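Local atomic coordinates of polycyclic ketone monooxygenase (Myceliophthora thermophila, PDB entry 5MQ6), a protein that uses FAD and NADPH to insert one oxygen atom beside the carbonyl of ketones, particularly polycyclic ones, giving esters or lactones. Residues S580-H586 and A621-S627; H511-H517 and A575-S580. All blocks are in the same frame, centred on the assembly; numbering follows the deposited sequence.

How the contacts relate
Following the chain from the N terminus, helix 504-511 runs out into the 511-517 strip, which contact 2 lays across the first part of helix 573-585; this closes a loop that takes in strand 527-529, helix 541-562 and strand 567-571. Contact 1 opens after that, on the C-terminal part of the same helix, and closes a second loop when the chain returns at 621-627. The two loops follow in series, neither nested nor crossed, and meet at Ser-580. Arg-622 of contact 1 also joins contact 2 directly: its NH1 makes a 2.8 Å salt bridge to Glu-577 OE2, and its NE a probable hydrogen bond to Ala-513 O.

Contact 1. Residues S580-H586 and A621-S627; sequences SFEIMKH and ARSGNLS
The C-terminal end of helix 573-585 rests on the type I beta turn Ala-621 to Gly-624 and the loop that follows it, with Ile-583 facing the turn and His-586 the loop. Ile-583 sets CG2 among the turn carbonyls, 3.3 Å from Gly-624 O, while its other branch sends CD1 across Leu-626 at about a right angle, 3.8 Å from CD2. That same CD2 lies over one face of the His-586 ring, a CH-pi contact. At the ring edge ND1 shares a nearly straight hydrogen bond of 2.8 Å with Ser-627 OG (167°), and NE2 donates to Glu-582 OE2 at 2.9 Å, so the imidazole is gripped at both nitrogens. Glu-582 reaches it by bending at chi2 (67°), and its other oxygen, OE1, takes a salt bridge from Lys-585 NZ. A water donates to both Ile-583 O and Asn-625 O, bridging helix end and loop. Backbone bonds also tie the loop to Gln-534 and Ser-535, and with the Asn-625 side chain about 14 Å from the bound FAD, the contact lies outside the flavin site. Back along the helix, Met-584 and Arg-622 run side by side in the same direction, with Met-584 CE 3.4 Å from Arg-622 CG; this methyl also sits over the centre of the Phe-581 ring. Ser-580 CB lies over one guanidinium face of Arg-622, held also by Ala-513 and Glu-577.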
# COMPACT_ATOMS: atom_id res chain seq x y z
N SER A 580 -2.44 -10.86 20.89
CA SER A 580 -1.07 -11.03 20.46
C SER A 580 -0.61 -12.50 20.53
O SER A 580 0.07 -12.95 19.58
CB SER A 580 -0.09 -10.05 21.14
OG SER A 580 -0.56 -8.74 21.17
N PHE A 581 -1.03 -13.25 21.57
CA PHE A 581 -0.78 -14.69 21.62
C PHE A 581 -1.62 -15.39 20.55
O PHE A 581 -1.18 -16.37 19.96
CB PHE A 581 -0.96 -15.28 23.03
CG PHE A 581 0.24 -15.07 23.89
CD1 PHE A 581 0.51 -13.82 24.40
CD2 PHE A 581 1.19 -16.10 24.06
CE1 PHE A 581 1.67 -13.57 25.12
CE2 PHE A 581 2.36 -15.87 24.80
CZ PHE A 581 2.62 -14.60 25.33
N GLU A 582 -2.81 -14.90 20.24
CA GLU A 582 -3.54 -15.44 19.06
C GLU A 582 -2.69 -15.29 17.79
O GLU A 582 -2.54 -16.26 17.04
CB GLU A 582 -4.94 -14.85 18.90
CG GLU A 582 -5.74 -15.25 17.71
CD GLU A 582 -6.15 -16.73 17.71
OE1 GLU A 582 -6.02 -17.41 18.75
OE2 GLU A 582 -6.63 -17.22 16.64
N ILE A 583 -2.11 -14.11 17.58
CA ILE A 583 -1.37 -13.87 16.37
C ILE A 583 -0.15 -14.87 16.31
O ILE A 583 0.12 -15.46 15.23
CB ILE A 583 -0.90 -12.41 16.29
CG1 ILE A 583 -2.15 -11.44 16.16
CG2 ILE A 583 0.21 -12.25 15.21
CD1 ILE A 583 -3.01 -11.61 14.90
N MET A 584 0.52 -15.08 17.44
CA MET A 584 1.68 -15.99 17.53
C MET A 584 1.30 -17.39 17.08
O MET A 584 2.05 -18.05 16.33
CB MET A 584 2.18 -16.09 18.93
CG MET A 584 2.91 -14.86 19.42
SD MET A 584 3.38 -15.14 21.17
CE MET A 584 3.65 -13.50 21.75
N LYS A 585 0.08 -17.81 17.45
CA LYS A 585 -0.44 -19.12 17.05
C LYS A 585 -0.51 -19.30 15.50
O LYS A 585 -0.52 -20.43 14.98
CB LYS A 585 -1.78 -19.27 17.70
CG LYS A 585 -2.44 -20.58 17.51
CD LYS A 585 -3.62 -20.71 18.43
CE LYS A 585 -4.86 -20.26 17.80
NZ LYS A 585 -5.89 -20.22 18.87
N HIS A 586 -0.62 -18.19 14.78
CA HIS A 586 -0.76 -18.22 13.32
C HIS A 586 0.55 -18.08 12.52
O HIS A 586 0.50 -18.13 11.28
CB HIS A 586 -1.72 -17.10 12.91
CG HIS A 586 -3.13 -17.36 13.29
ND1 HIS A 586 -4.04 -17.90 12.42
CD2 HIS A 586 -3.80 -17.19 14.46
CE1 HIS A 586 -5.22 -18.01 13.02
NE2 HIS A 586 -5.08 -17.63 14.28
N ALA A 621 7.13 -12.81 15.81
CA ALA A 621 5.93 -13.38 15.35
C ALA A 621 4.72 -12.52 15.75
O ALA A 621 3.70 -12.55 15.07
CB ALA A 621 5.78 -14.72 16.00
N ARG A 622 4.82 -11.77 16.84
CA ARG A 622 3.68 -11.00 17.28
C ARG A 622 3.26 -9.98 16.23
O ARG A 622 2.13 -9.48 16.30
CB ARG A 622 4.05 -10.14 18.50
CG ARG A 622 4.22 -10.90 19.71
CD ARG A 622 4.73 -9.98 20.83
NE ARG A 622 3.64 -9.12 21.33
CZ ARG A 622 3.08 -9.16 22.54
NH1 ARG A 622 3.48 -10.01 23.48
NH2 ARG A 622 2.09 -8.34 22.80
N SER A 623 4.17 -9.59 15.32
CA SER A 623 3.81 -8.54 14.40
C SER A 623 3.12 -8.98 13.15
O SER A 623 2.72 -8.12 12.36
CB SER A 623 5.01 -7.62 14.09
OG SER A 623 5.85 -8.34 13.20
N GLY A 624 2.89 -10.28 12.98
CA GLY A 624 2.24 -10.80 11.77
C GLY A 624 0.75 -10.80 11.90
O GLY A 624 0.20 -10.07 12.71
N ASN A 625 0.12 -11.63 11.08
CA ASN A 625 -1.28 -11.63 10.86
C ASN A 625 -1.92 -12.96 11.18
O ASN A 625 -1.27 -13.97 11.37
CB ASN A 625 -1.51 -11.32 9.38
CG ASN A 625 -1.55 -9.83 9.07
OD1 ASN A 625 -1.67 -9.02 9.91
ND2 ASN A 625 -1.56 -9.52 7.78
N LEU A 626 -3.24 -12.94 11.28
CA LEU A 626 -4.00 -14.14 11.29
C LEU A 626 -3.69 -14.84 9.94
O LEU A 626 -3.22 -14.20 9.02
CB LEU A 626 -5.45 -13.77 11.36
CG LEU A 626 -5.93 -12.99 12.56
CD1 LEU A 626 -7.36 -12.62 12.30
CD2 LEU A 626 -5.90 -13.88 13.79
N SER A 627 -3.92 -16.15 9.85
CA SER A 627 -3.52 -16.96 8.71
C SER A 627 -4.75 -17.45 7.90
O SER A 627 -4.58 -18.29 6.99
CB SER A 627 -2.69 -18.16 9.16
OG SER A 627 -3.46 -19.04 9.96
O HOH W 1 0.96 -14.88 12.70

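Contact 2. Residues H511-H517 and A575-S580; sequences HGAATLH and AEEAWS
The indole of Trp-579 carries backbone on one face: His-517 N sits 3.3 Å above its plane, offset toward the rim, with Leu-516 C over the same ring system. Against its six-membered ring the His-517 imidazole stands in a T-shaped (edge-to-face) pair, the planes at 87° and His-517 CD2 3.7 Å from Trp-579 CZ3. The imidazole is itself covered on one face by Leu-516 CG of its own segment. In this way the extended strip after helix 504-511 is laid across helix 573-585 in a buried contact toward the outside of the chain, and helix 630-641 adds Leu-636, which touches both aromatic side chains. Leu-516 crosses the tryptophan at about a right angle, CD1 reaching Trp-579 CB at 3.8 Å, and Trp-579 NE1 bonds to Gln-534 O. A leucine in place of Trp-579 would probably leave the edge of His-517 without its aromatic face and Gln-534 O without the indole donor. Further along, Thr-515 O accepts a CA-H...O contact from Glu-576 CA at 3.3 Å. Glu-576 starts with CG between the backbone N and the carbonyl carbon (chi1 84°), then extends, which lays its CD 3.6 Å from Ala-514 CB; the carboxylate is held by Lys-507, Asn-522 and Ser-521. Glu-576 O accepts the helix bond from Ser-580 N; Ser-580 OG nears it from the opposite face of the carbonyl plane, but so closely that this second bond is doubtful in detail. At the far end of the strip, His-511 and Glu-577 approach from opposite directions. His-511 NE2 donates to Glu-577 OE1 at 2.8 Å, meeting the oxygen on its syn side in a clearly bent bond (133°).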
# COMPACT_ATOMS: atom_id res chain seq x y z
N HIS A 511 8.37 -4.38 23.74
CA HIS A 511 7.49 -5.43 24.21
C HIS A 511 6.93 -6.27 23.03
O HIS A 511 6.47 -7.43 23.24
CB HIS A 511 6.37 -4.77 25.03
CG HIS A 511 5.14 -5.62 25.28
ND1 HIS A 511 5.10 -6.67 26.19
CD2 HIS A 511 3.86 -5.49 24.81
CE1 HIS A 511 3.89 -7.20 26.20
NE2 HIS A 511 3.11 -6.50 25.38
N GLY A 512 6.98 -5.70 21.83
CA GLY A 512 6.45 -6.37 20.62
C GLY A 512 5.10 -5.79 20.21
O GLY A 512 4.40 -5.09 20.98
N ALA A 513 4.67 -6.14 19.00
CA ALA A 513 3.39 -5.68 18.51
C ALA A 513 2.30 -6.01 19.51
O ALA A 513 2.24 -7.14 20.05
CB ALA A 513 3.08 -6.26 17.15
N ALA A 514 1.42 -5.04 19.79
CA ALA A 514 0.31 -5.30 20.67
C ALA A 514 -0.89 -4.48 20.36
O ALA A 514 -0.83 -3.27 20.52
CB ALA A 514 0.71 -5.05 22.13
N THR A 515 -1.97 -5.13 19.97
CA THR A 515 -3.21 -4.51 19.67
C THR A 515 -4.33 -5.44 20.02
O THR A 515 -4.13 -6.58 20.35
CB THR A 515 -3.38 -4.29 18.15
OG1 THR A 515 -3.50 -5.56 17.49
CG2 THR A 515 -2.21 -3.49 17.62
N LEU A 516 -5.55 -4.92 19.96
CA LEU A 516 -6.71 -5.74 19.75
C LEU A 516 -7.21 -5.52 18.29
O LEU A 516 -7.47 -4.38 17.85
CB LEU A 516 -7.82 -5.50 20.72
CG LEU A 516 -9.04 -6.37 20.59
CD1 LEU A 516 -8.74 -7.80 20.70
CD2 LEU A 516 -10.17 -5.96 21.53
N HIS A 517 -7.30 -6.63 17.56
CA HIS A 517 -7.81 -6.68 16.17
C HIS A 517 -7.03 -5.88 15.14
O HIS A 517 -7.53 -5.59 14.02
CB HIS A 517 -9.30 -6.30 16.18
CG HIS A 517 -10.16 -7.15 17.07
ND1 HIS A 517 -11.35 -6.69 17.63
CD2 HIS A 517 -10.08 -8.44 17.44
CE1 HIS A 517 -11.92 -7.66 18.30
NE2 HIS A 517 -11.21 -8.74 18.15
N ALA A 575 -6.38 -7.76 27.13
CA ALA A 575 -7.10 -8.10 25.86
C ALA A 575 -6.11 -8.02 24.69
O ALA A 575 -6.06 -8.93 23.85
CB ALA A 575 -8.27 -7.19 25.65
N GLU A 576 -5.23 -7.02 24.66
CA GLU A 576 -4.23 -6.93 23.59
C GLU A 576 -3.20 -8.06 23.64
O GLU A 576 -2.62 -8.52 22.61
CB GLU A 576 -3.62 -5.56 23.56
CG GLU A 576 -2.47 -5.32 24.51
CD GLU A 576 -1.86 -3.94 24.38
OE1 GLU A 576 -2.36 -3.11 23.56
OE2 GLU A 576 -0.88 -3.64 25.14
N GLU A 577 -2.91 -8.49 24.86
CA GLU A 577 -1.95 -9.54 25.03
C GLU A 577 -2.54 -10.92 24.64
O GLU A 577 -1.88 -11.70 23.99
CB GLU A 577 -1.44 -9.51 26.46
CG GLU A 577 -0.12 -10.20 26.59
CD GLU A 577 1.02 -9.45 25.99
OE1 GLU A 577 0.92 -8.28 25.56
OE2 GLU A 577 2.07 -10.07 25.96
N ALA A 578 -3.79 -11.18 24.95
CA ALA A 578 -4.46 -12.34 24.45
C ALA A 578 -4.46 -12.37 22.90
O ALA A 578 -4.23 -13.40 22.29
CB ALA A 578 -5.87 -12.37 25.01
N TRP A 579 -4.70 -11.20 22.30
CA TRP A 579 -4.88 -11.12 20.86
C TRP A 579 -3.49 -11.41 20.23
O TRP A 579 -3.36 -12.19 19.26
CB TRP A 579 -5.45 -9.72 20.49
CG TRP A 579 -5.58 -9.59 18.99
CD1 TRP A 579 -4.82 -8.91 18.18
CD2 TRP A 579 -6.53 -10.29 18.20
NE1 TRP A 579 -5.24 -9.11 16.86
CE2 TRP A 579 -6.28 -9.98 16.87
CE3 TRP A 579 -7.57 -11.16 18.50
CZ2 TRP A 579 -7.00 -10.48 15.85
CZ3 TRP A 579 -8.30 -11.69 17.47
CH2 TRP A 579 -8.04 -11.32 16.17
N SER A 580 -2.44 -10.86 20.89
CA SER A 580 -1.07 -11.03 20.46
C SER A 580 -0.61 -12.50 20.53
O SER A 580 0.07 -12.95 19.58
CB SER A 580 -0.09 -10.05 21.14
OG SER A 580 -0.56 -8.74 21.17